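Flagellar basal body protein (Helicobacter pylori, PDB 5NPY) probably serves as a building block of the flagellar hook, the curved joint that links the rotary motor of the bacterium to its filament. Local coordinates at residues 145-156 / 173-184; 227-237 / 349-357. All coordinates share one frame; numbering follows the deposited sequence.

Contact 1 (145-156 with 173-184) and contact 2 (227-237 with 349-357) sit on opposite sides of the chain's centre, their own centres about 59 Å apart, and no strand is common to both. The first lies in the D1 family region and is partly buried; it joins pieces close in sequence, pairing strands at each end with side-chain packing between. A larger share of the residues in the second is buried, though it covers less surface. There a loop meets a long strand more than a hundred residues further on, through one bridge, a few apolar touches and a lysine held at the surface. Contact 1 is carried by backbone bonds and apolar side chains; contact 2 adds a lysine-to-carbonyl bond and two water-mediated links.

Contact 1. Residues 145-156 / 173-184; sequences YGIDLKKIKDGT and TLSPLQIPQDLT
An antiparallel strand pair of the D1 region of this hook protein, strand 143-148 against strand 173-176, opens the contact, and a short parallel bridge between T156 and T184 closes it. G146 and S175 form the hydrogen-bonded pair: G146 N gives to S175 O and S175 N returns to G146 O, each at 2.8 Å. The strands diverge quickly, their directions 107° apart.

Beside this crossing, P176 lies over one face of the Y145 ring in a CH-pi contact, CD standing 4.2 Å from the ring centroid and only 12° off the normal. Y145 and P176 run side by side in the same direction. The side chain of L177 meets G146 too, CD2 3.7 Å from G146 C, and CD1 of the same leucine sits where a side chain on residue 146 would be, which the glycine lacks. D148 swings its carboxylate away from its own N (chi1 -179°), and OD1 takes the K150 N-H from above the carboxylate plane, making an Asx turn as the chain leaves the strand.

Further along, I152 meets two partners: CG2 slides past P180, 3.8 Å from CD, while CG1 makes the nearer approach to CD1 of L183, whose side chain crosses it at about a right angle. V502 of strand 499-509 also touches I152. At the far end G155, in a positive-phi conformation, offers its O to T184 N at 2.9 Å, and the methyl CG2 of T156 comes within 3.2 Å of T184 OG1.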
loop_
_atom_site.group_PDB
_atom_site.type_symbol
_atom_site.label_atom_id
_atom_site.label_comp_id
_atom_site.label_asym_id
_atom_site.label_seq_id
_atom_site.Cartn_x
_atom_site.Cartn_y
_atom_site.Cartn_z
ATOM N N TYR A 145 -35.335 -8.587 14.889
ATOM C CA TYR A 145 -34.886 -9.088 13.590
ATOM C C TYR A 145 -34.241 -7.985 12.765
ATOM O O TYR A 145 -34.730 -6.845 12.727
ATOM C CB TYR A 145 -36.042 -9.695 12.784
ATOM C CG TYR A 145 -36.463 -11.059 13.261
ATOM C CD1 TYR A 145 -36.640 -11.290 14.619
ATOM C CD2 TYR A 145 -36.689 -12.115 12.372
ATOM C CE1 TYR A 145 -37.010 -12.510 15.095
ATOM C CE2 TYR A 145 -37.080 -13.371 12.854
ATOM C CZ TYR A 145 -37.235 -13.546 14.229
ATOM O OH TYR A 145 -37.606 -14.734 14.810
ATOM N N GLY A 146 -33.160 -8.352 12.081
ATOM C CA GLY A 146 -32.480 -7.475 11.156
ATOM C C GLY A 146 -31.556 -8.259 10.256
ATOM O O GLY A 146 -31.596 -9.492 10.214
ATOM N N ILE A 147 -30.720 -7.528 9.522
ATOM C CA ILE A 147 -29.684 -8.153 8.706
ATOM C C ILE A 147 -28.515 -8.498 9.622
ATOM O O ILE A 147 -27.767 -7.618 10.054
ATOM C CB ILE A 147 -29.231 -7.248 7.557
ATOM C CG1 ILE A 147 -30.402 -6.830 6.656
ATOM C CG2 ILE A 147 -28.151 -7.955 6.743
ATOM C CD1 ILE A 147 -30.570 -7.683 5.393
ATOM N N ASP A 148 -28.361 -9.777 9.931
ATOM C CA ASP A 148 -27.181 -10.263 10.634
ATOM C C ASP A 148 -26.085 -10.479 9.597
ATOM O O ASP A 148 -26.221 -11.342 8.724
ATOM C CB ASP A 148 -27.522 -11.551 11.384
ATOM C CG ASP A 148 -26.346 -12.115 12.170
ATOM O OD1 ASP A 148 -25.254 -11.494 12.175
ATOM O OD2 ASP A 148 -26.529 -13.181 12.808
ATOM N N LEU A 149 -25.006 -9.682 9.667
ATOM C CA LEU A 149 -23.891 -9.877 8.741
ATOM C C LEU A 149 -23.082 -11.119 9.083
ATOM O O LEU A 149 -22.311 -11.596 8.241
ATOM C CB LEU A 149 -22.975 -8.650 8.713
ATOM C CG LEU A 149 -23.447 -7.392 7.969
ATOM C CD1 LEU A 149 -22.365 -6.309 7.950
ATOM C CD2 LEU A 149 -23.852 -7.740 6.553
ATOM N N LYS A 150 -23.254 -11.646 10.294
ATOM C CA LYS A 150 -22.618 -12.887 10.728
ATOM C C LYS A 150 -21.104 -12.737 10.746
ATOM O O LYS A 150 -20.358 -13.606 10.288
ATOM C CB LYS A 150 -23.062 -14.073 9.870
ATOM C CG LYS A 150 -24.559 -14.335 9.956
ATOM C CD LYS A 150 -24.933 -15.733 9.484
ATOM C CE LYS A 150 -26.427 -16.007 9.682
ATOM N NZ LYS A 150 -27.289 -15.106 8.850
ATOM N N LYS A 151 -20.653 -11.612 11.282
ATOM C CA LYS A 151 -19.242 -11.356 11.495
ATOM C C LYS A 151 -18.812 -11.569 12.936
ATOM O O LYS A 151 -17.621 -11.443 13.225
ATOM C CB LYS A 151 -18.888 -9.921 11.085
ATOM C CG LYS A 151 -19.184 -9.602 9.647
ATOM C CD LYS A 151 -18.220 -8.570 9.146
ATOM C CE LYS A 151 -18.894 -7.243 8.959
ATOM N NZ LYS A 151 -17.894 -6.135 8.987
ATOM N N ILE A 152 -19.739 -11.847 13.844
ATOM C CA ILE A 152 -19.418 -12.022 15.256
ATOM C C ILE A 152 -19.419 -13.512 15.554
ATOM O O ILE A 152 -20.461 -14.172 15.487
ATOM C CB ILE A 152 -20.388 -11.276 16.182
ATOM C CG1 ILE A 152 -20.116 -9.768 16.166
ATOM C CG2 ILE A 152 -20.236 -11.788 17.604
ATOM C CD1 ILE A 152 -20.704 -9.034 14.998
ATOM N N LYS A 153 -18.244 -14.032 15.890
ATOM C CA LYS A 153 -18.049 -15.421 16.281
ATOM C C LYS A 153 -17.250 -15.420 17.569
ATOM O O LYS A 153 -16.106 -14.953 17.579
ATOM C CB LYS A 153 -17.302 -16.220 15.192
ATOM C CG LYS A 153 -17.844 -16.079 13.767
ATOM C CD LYS A 153 -19.317 -16.480 13.683
ATOM C CE LYS A 153 -20.050 -15.730 12.575
ATOM N NZ LYS A 153 -21.519 -15.698 12.826
ATOM N N ASP A 154 -17.864 -15.902 18.653
ATOM C CA ASP A 154 -17.141 -16.201 19.892
ATOM C C ASP A 154 -16.671 -14.927 20.601
ATOM O O ASP A 154 -15.522 -14.821 21.036
ATOM C CB ASP A 154 -15.962 -17.138 19.622
ATOM C CG ASP A 154 -16.411 -18.529 19.214
ATOM O OD1 ASP A 154 -17.193 -19.151 19.960
ATOM O OD2 ASP A 154 -15.985 -18.989 18.131
ATOM N N GLY A 155 -17.568 -13.956 20.718
ATOM C CA GLY A 155 -17.170 -12.678 21.283
ATOM C C GLY A 155 -16.042 -11.993 20.547
ATOM O O GLY A 155 -15.332 -11.178 21.139
ATOM N N THR A 156 -15.842 -12.314 19.268
ATOM C CA THR A 156 -14.822 -11.677 18.449
ATOM C C THR A 156 -15.418 -11.327 17.095
ATOM O O THR A 156 -16.173 -12.112 16.510
ATOM C CB THR A 156 -13.577 -12.568 18.222
ATOM O OG1 THR A 156 -13.897 -13.619 17.302
ATOM C CG2 THR A 156 -13.054 -13.179 19.522
ATOM N N THR A 173 -33.249 -11.119 3.934
ATOM C CA THR A 173 -33.493 -12.153 4.933
ATOM C C THR A 173 -33.106 -11.626 6.308
ATOM O O THR A 173 -31.933 -11.319 6.552
ATOM C CB THR A 173 -32.724 -13.429 4.604
ATOM O OG1 THR A 173 -33.278 -14.018 3.420
ATOM C CG2 THR A 173 -32.804 -14.418 5.761
ATOM N N LEU A 174 -34.091 -11.536 7.200
ATOM C CA LEU A 174 -33.920 -10.974 8.532
ATOM C C LEU A 174 -33.858 -12.087 9.566
ATOM O O LEU A 174 -34.563 -13.092 9.445
ATOM C CB LEU A 174 -35.071 -10.021 8.862
ATOM C CG LEU A 174 -35.384 -9.019 7.751
ATOM C CD1 LEU A 174 -36.595 -8.147 8.117
ATOM C CD2 LEU A 174 -34.150 -8.160 7.422
ATOM N N SER A 175 -33.031 -11.896 10.590
ATOM C CA SER A 175 -32.883 -12.882 11.652
ATOM C C SER A 175 -32.583 -12.141 12.948
ATOM O O SER A 175 -32.389 -10.918 12.943
ATOM C CB SER A 175 -31.782 -13.901 11.311
ATOM O OG SER A 175 -30.482 -13.361 11.462
ATOM N N PRO A 176 -32.568 -12.846 14.087
ATOM C CA PRO A 176 -32.225 -12.181 15.348
ATOM C C PRO A 176 -30.801 -11.657 15.341
ATOM O O PRO A 176 -29.875 -12.334 14.886
ATOM C CB PRO A 176 -32.402 -13.291 16.386
ATOM C CG PRO A 176 -33.427 -14.157 15.805
ATOM C CD PRO A 176 -33.104 -14.195 14.340
ATOM N N LEU A 177 -30.633 -10.439 15.851
ATOM C CA LEU A 177 -29.321 -9.813 15.956
ATOM C C LEU A 177 -28.659 -10.192 17.274
ATOM O O LEU A 177 -29.297 -10.175 18.330
ATOM C CB LEU A 177 -29.445 -8.292 15.848
ATOM C CG LEU A 177 -30.163 -7.858 14.574
ATOM C CD1 LEU A 177 -30.074 -6.344 14.390
ATOM C CD2 LEU A 177 -29.615 -8.607 13.345
ATOM N N GLN A 178 -27.374 -10.532 17.207
ATOM C CA GLN A 178 -26.608 -10.941 18.385
ATOM C C GLN A 178 -25.309 -10.140 18.431
ATOM O O GLN A 178 -24.347 -10.442 17.715
ATOM C CB GLN A 178 -26.329 -12.437 18.373
ATOM C CG GLN A 178 -25.648 -12.923 19.642
ATOM C CD GLN A 178 -25.076 -14.324 19.516
ATOM O OE1 GLN A 178 -24.934 -14.859 18.412
ATOM N NE2 GLN A 178 -24.742 -14.925 20.653
ATOM N N ILE A 179 -25.283 -9.119 19.276
ATOM C CA ILE A 179 -24.090 -8.306 19.459
ATOM C C ILE A 179 -23.688 -8.399 20.924
ATOM O O ILE A 179 -24.169 -7.605 21.746
ATOM C CB ILE A 179 -24.338 -6.852 19.034
ATOM C CG1 ILE A 179 -24.833 -6.800 17.587
ATOM C CG2 ILE A 179 -23.084 -6.011 19.215
ATOM C CD1 ILE A 179 -25.275 -5.431 17.149
ATOM N N PRO A 180 -22.833 -9.349 21.297
ATOM C CA PRO A 180 -22.409 -9.460 22.701
ATOM C C PRO A 180 -21.649 -8.221 23.159
ATOM O O PRO A 180 -21.303 -7.331 22.376
ATOM C CB PRO A 180 -21.512 -10.705 22.716
ATOM C CG PRO A 180 -21.856 -11.452 21.444
ATOM C CD PRO A 180 -22.268 -10.416 20.452
ATOM N N GLN A 181 -21.374 -8.185 24.467
ATOM C CA GLN A 181 -20.747 -7.027 25.101
ATOM C C GLN A 181 -19.220 -7.097 25.049
ATOM O O GLN A 181 -18.569 -6.220 24.472
ATOM C CB GLN A 181 -21.231 -6.899 26.549
ATOM C CG GLN A 181 -20.686 -5.679 27.286
ATOM C CD GLN A 181 -21.341 -5.460 28.634
ATOM O OE1 GLN A 181 -21.780 -6.410 29.296
ATOM N NE2 GLN A 181 -21.415 -4.202 29.050
ATOM N N ASP A 182 -18.634 -8.121 25.668
ATOM C CA ASP A 182 -17.195 -8.322 25.566
ATOM C C ASP A 182 -16.844 -8.789 24.161
ATOM O O ASP A 182 -16.860 -9.991 23.875
ATOM C CB ASP A 182 -16.701 -9.329 26.610
ATOM C CG ASP A 182 -15.252 -9.749 26.376
ATOM O OD1 ASP A 182 -14.342 -8.938 26.646
ATOM O OD2 ASP A 182 -15.025 -10.891 25.921
ATOM N N LEU A 183 -16.538 -7.846 23.274
ATOM C CA LEU A 183 -16.183 -8.154 21.896
ATOM C C LEU A 183 -14.749 -7.709 21.647
ATOM O O LEU A 183 -14.438 -6.517 21.755
ATOM C CB LEU A 183 -17.142 -7.476 20.915
ATOM C CG LEU A 183 -18.140 -8.380 20.194
ATOM C CD1 LEU A 183 -17.483 -9.099 19.035
ATOM C CD2 LEU A 183 -18.703 -9.386 21.156
ATOM N N THR A 184 -13.877 -8.663 21.332
ATOM C CA THR A 184 -12.549 -8.341 20.837
ATOM C C THR A 184 -12.544 -8.393 19.316
ATOM O O THR A 184 -13.462 -8.913 18.680
ATOM C CB THR A 184 -11.481 -9.290 21.406
ATOM O OG1 THR A 184 -11.810 -10.656 21.107
ATOM C CG2 THR A 184 -11.343 -9.100 22.929
#

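Contact 2. Residues 227-237 / 349-357; sequences QDINALANDDN and SVAIKIPYY
Backbone bonding between the loop after helix 221-226 and strand 346-364 comes down to one antiparallel bridge, A233 with K353. K353 N reaches A233 O at 2.8 Å, and A233 N reaches K353 O at 2.9 Å.

The apolar contacts lie on both sides of that bridge. CD2 of L232 touches CG2 of I352 at 3.6 Å and also lies close to K353 O. Beyond it, the CG1 branch of I354, anti to the backbone N (chi1 -170°), lays CD1 against the Q227 amide, 3.6 Å from NE2. That amide is held in turn: NE2 donates to A231 O, which lies in the amide plane, and also to M379 O. On the other side, N234 CB meets V350 CG2.

Most of the polar contacts gather round K353. Its extended chain runs out alongside the N234-N237 type I turn, and NZ gives to D235 O from above the carbonyl plane, at 3.3 Å. A water accepts from the same NZ and donates to D235 O, so the two are linked twice. The carboxylate of D235 stays beyond salt-bridge range, OD2 being 4.5 Å from K353 NZ. Separate from the lysine, a second water accepts from A351 N and donates weakly to D235 OD1.

L205 of strand 204-207 touches A233 and K353, M379 of strand 370-381 touches A231 and P355, and F211 of helix 209-212 packs on Q227 and I354, so the loop's junction with strand 346-364 is bordered by two strands and a helix.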
loop_
_atom_site.group_PDB
_atom_site.type_symbol
_atom_site.label_atom_id
_atom_site.label_comp_id
_atom_site.label_asym_id
_atom_site.label_seq_id
_atom_site.Cartn_x
_atom_site.Cartn_y
_atom_site.Cartn_z
ATOM N N GLN A 227 25.552 0.697 -14.151
ATOM C CA GLN A 227 24.961 1.897 -13.579
ATOM C C GLN A 227 25.028 3.033 -14.596
ATOM O O GLN A 227 26.095 3.366 -15.108
ATOM C CB GLN A 227 25.656 2.276 -12.274
ATOM C CG GLN A 227 25.128 3.524 -11.601
ATOM C CD GLN A 227 23.826 3.275 -10.925
ATOM O OE1 GLN A 227 23.395 2.112 -10.743
ATOM N NE2 GLN A 227 23.142 4.368 -10.568
ATOM N N ASP A 228 23.872 3.575 -14.933
ATOM C CA ASP A 228 23.783 4.777 -15.749
ATOM C C ASP A 228 24.519 5.929 -15.037
ATOM O O ASP A 228 24.214 6.269 -13.887
ATOM C CB ASP A 228 22.293 5.095 -15.977
ATOM C CG ASP A 228 22.047 6.319 -16.884
ATOM O OD1 ASP A 228 20.888 6.495 -17.314
ATOM O OD2 ASP A 228 22.974 7.113 -17.150
ATOM N N ILE A 229 25.519 6.501 -15.705
ATOM C CA ILE A 229 26.309 7.576 -15.101
ATOM C C ILE A 229 25.455 8.817 -14.797
ATOM O O ILE A 229 25.799 9.600 -13.905
ATOM C CB ILE A 229 27.508 7.907 -16.016
ATOM C CG1 ILE A 229 28.542 8.748 -15.277
ATOM C CG2 ILE A 229 27.059 8.617 -17.305
ATOM C CD1 ILE A 229 29.794 8.980 -16.076
ATOM N N ASN A 230 24.335 9.021 -15.521
ATOM C CA ASN A 230 23.375 10.081 -15.196
ATOM C C ASN A 230 22.524 9.755 -13.972
ATOM O O ASN A 230 21.860 10.661 -13.447
ATOM C CB ASN A 230 22.440 10.355 -16.383
ATOM C CG ASN A 230 21.680 11.681 -16.244
ATOM O OD1 ASN A 230 22.308 12.755 -16.131
ATOM N ND2 ASN A 230 20.364 11.630 -16.291
ATOM N N ALA A 231 22.505 8.493 -13.529
ATOM C CA ALA A 231 21.820 8.093 -12.291
ATOM C C ALA A 231 22.766 8.174 -11.100
ATOM O O ALA A 231 22.855 7.259 -10.272
ATOM C CB ALA A 231 21.232 6.686 -12.428
ATOM N N LEU A 232 23.482 9.296 -11.015
ATOM C CA LEU A 232 24.515 9.492 -10.007
ATOM C C LEU A 232 24.551 10.951 -9.562
ATOM O O LEU A 232 23.944 11.832 -10.178
ATOM C CB LEU A 232 25.887 9.085 -10.543
ATOM C CG LEU A 232 26.108 7.591 -10.803
ATOM C CD1 LEU A 232 27.381 7.442 -11.575
ATOM C CD2 LEU A 232 26.172 6.815 -9.489
ATOM N N ALA A 233 25.305 11.200 -8.491
ATOM C CA ALA A 233 25.589 12.550 -8.026
ATOM C C ALA A 233 26.960 12.534 -7.370
ATOM O O ALA A 233 27.425 11.488 -6.907
ATOM C CB ALA A 233 24.508 13.057 -7.047
ATOM N N ASN A 234 27.606 13.711 -7.313
ATOM C CA ASN A 234 28.917 13.803 -6.686
ATOM C C ASN A 234 28.791 14.022 -5.175
ATOM O O ASN A 234 27.703 14.003 -4.601
ATOM C CB ASN A 234 29.780 14.894 -7.330
ATOM C CG ASN A 234 29.197 16.303 -7.197
ATOM O OD1 ASN A 234 28.460 16.625 -6.262
ATOM N ND2 ASN A 234 29.554 17.159 -8.150
ATOM N N ASP A 235 29.933 14.260 -4.531
ATOM C CA ASP A 235 30.018 14.330 -3.077
ATOM C C ASP A 235 29.271 15.530 -2.502
ATOM O O ASP A 235 28.836 15.495 -1.345
ATOM C CB ASP A 235 31.486 14.385 -2.663
ATOM C CG ASP A 235 31.683 14.034 -1.228
ATOM O OD1 ASP A 235 32.467 14.731 -0.542
ATOM O OD2 ASP A 235 31.042 13.053 -0.797
ATOM N N ASP A 236 29.129 16.604 -3.268
ATOM C CA ASP A 236 28.345 17.750 -2.836
ATOM C C ASP A 236 26.890 17.656 -3.301
ATOM O O ASP A 236 26.166 18.666 -3.281
ATOM C CB ASP A 236 29.010 19.046 -3.317
ATOM C CG ASP A 236 30.506 19.102 -2.967
ATOM O OD1 ASP A 236 31.306 19.568 -3.813
ATOM O OD2 ASP A 236 30.881 18.670 -1.848
ATOM N N ASN A 237 26.456 16.454 -3.711
ATOM C CA ASN A 237 25.068 16.088 -4.000
ATOM C C ASN A 237 24.547 16.687 -5.301
ATOM O O ASN A 237 23.340 16.682 -5.550
ATOM C CB ASN A 237 24.132 16.447 -2.841
ATOM C CG ASN A 237 24.369 15.564 -1.628
ATOM O OD1 ASN A 237 25.283 14.748 -1.628
ATOM N ND2 ASN A 237 23.548 15.717 -0.600
ATOM N N SER A 349 38.407 10.480 -8.817
ATOM C CA SER A 349 37.250 11.354 -8.707
ATOM C C SER A 349 36.968 11.680 -7.241
ATOM O O SER A 349 37.610 11.149 -6.325
ATOM C CB SER A 349 36.028 10.691 -9.327
ATOM O OG SER A 349 35.474 9.776 -8.398
ATOM N N VAL A 350 35.975 12.554 -7.022
ATOM C CA VAL A 350 35.369 12.755 -5.708
ATOM C C VAL A 350 34.478 11.546 -5.458
ATOM O O VAL A 350 34.266 10.734 -6.365
ATOM C CB VAL A 350 34.575 14.078 -5.614
ATOM C CG1 VAL A 350 35.480 15.284 -5.915
ATOM C CG2 VAL A 350 33.394 14.054 -6.560
ATOM N N ALA A 351 33.960 11.410 -4.237
ATOM C CA ALA A 351 33.123 10.264 -3.909
ATOM C C ALA A 351 31.774 10.363 -4.610
ATOM O O ALA A 351 31.260 11.456 -4.876
ATOM C CB ALA A 351 32.928 10.146 -2.395
ATOM N N ILE A 352 31.199 9.195 -4.883
ATOM C CA ILE A 352 30.054 9.026 -5.769
ATOM C C ILE A 352 28.836 8.659 -4.935
ATOM O O ILE A 352 28.940 7.851 -4.001
ATOM C CB ILE A 352 30.347 7.934 -6.821
ATOM C CG1 ILE A 352 31.489 8.365 -7.731
ATOM C CG2 ILE A 352 29.121 7.590 -7.627
ATOM C CD1 ILE A 352 31.434 9.828 -8.104
ATOM N N LYS A 353 27.674 9.235 -5.286
ATOM C CA LYS A 353 26.416 8.916 -4.625
ATOM C C LYS A 353 25.378 8.483 -5.651
ATOM O O LYS A 353 25.494 8.762 -6.848
ATOM C CB LYS A 353 25.864 10.106 -3.821
ATOM C CG LYS A 353 26.714 10.522 -2.631
ATOM C CD LYS A 353 26.033 11.606 -1.812
ATOM C CE LYS A 353 26.919 12.046 -0.666
ATOM N NZ LYS A 353 26.556 13.398 -0.217
ATOM N N ILE A 354 24.330 7.835 -5.148
ATOM C CA ILE A 354 23.286 7.216 -5.960
ATOM C C ILE A 354 21.925 7.684 -5.447
ATOM O O ILE A 354 21.722 7.796 -4.231
ATOM C CB ILE A 354 23.408 5.682 -5.920
ATOM C CG1 ILE A 354 22.496 5.008 -6.961
ATOM C CG2 ILE A 354 23.142 5.145 -4.487
ATOM C CD1 ILE A 354 22.757 3.495 -7.106
ATOM N N PRO A 355 20.975 7.988 -6.328
ATOM C CA PRO A 355 19.634 8.380 -5.857
ATOM C C PRO A 355 18.953 7.237 -5.101
ATOM O O PRO A 355 19.082 6.061 -5.456
ATOM C CB PRO A 355 18.888 8.751 -7.150
ATOM C CG PRO A 355 20.003 9.114 -8.149
ATOM C CD PRO A 355 21.158 8.175 -7.779
ATOM N N TYR A 356 18.230 7.599 -4.043
ATOM C CA TYR A 356 17.883 6.676 -2.971
ATOM C C TYR A 356 16.474 6.972 -2.486
ATOM O O TYR A 356 15.971 8.086 -2.637
ATOM C CB TYR A 356 18.886 6.785 -1.804
ATOM C CG TYR A 356 18.573 5.885 -0.621
ATOM C CD1 TYR A 356 17.975 6.380 0.532
ATOM C CD2 TYR A 356 18.883 4.526 -0.664
ATOM C CE1 TYR A 356 17.705 5.540 1.623
ATOM C CE2 TYR A 356 18.606 3.694 0.391
ATOM C CZ TYR A 356 18.028 4.189 1.527
ATOM O OH TYR A 356 17.794 3.316 2.568
ATOM N N TYR A 357 15.828 5.951 -1.914
ATOM C CA TYR A 357 14.619 6.158 -1.118
ATOM C C TYR A 357 14.389 4.916 -0.263
ATOM O O TYR A 357 15.031 3.882 -0.453
ATOM C CB TYR A 357 13.394 6.474 -1.992
ATOM C CG TYR A 357 12.238 7.074 -1.193
ATOM C CD1 TYR A 357 12.453 8.163 -0.355
ATOM C CD2 TYR A 357 10.957 6.536 -1.255
ATOM C CE1 TYR A 357 11.415 8.724 0.393
ATOM C CE2 TYR A 357 9.901 7.075 -0.516
ATOM C CZ TYR A 357 10.149 8.185 0.310
ATOM O OH TYR A 357 9.159 8.759 1.058
HETATM O O HOH W 1 34.975 13.534 -2.026
HETATM O O HOH W 2 28.798 13.954 1.260
#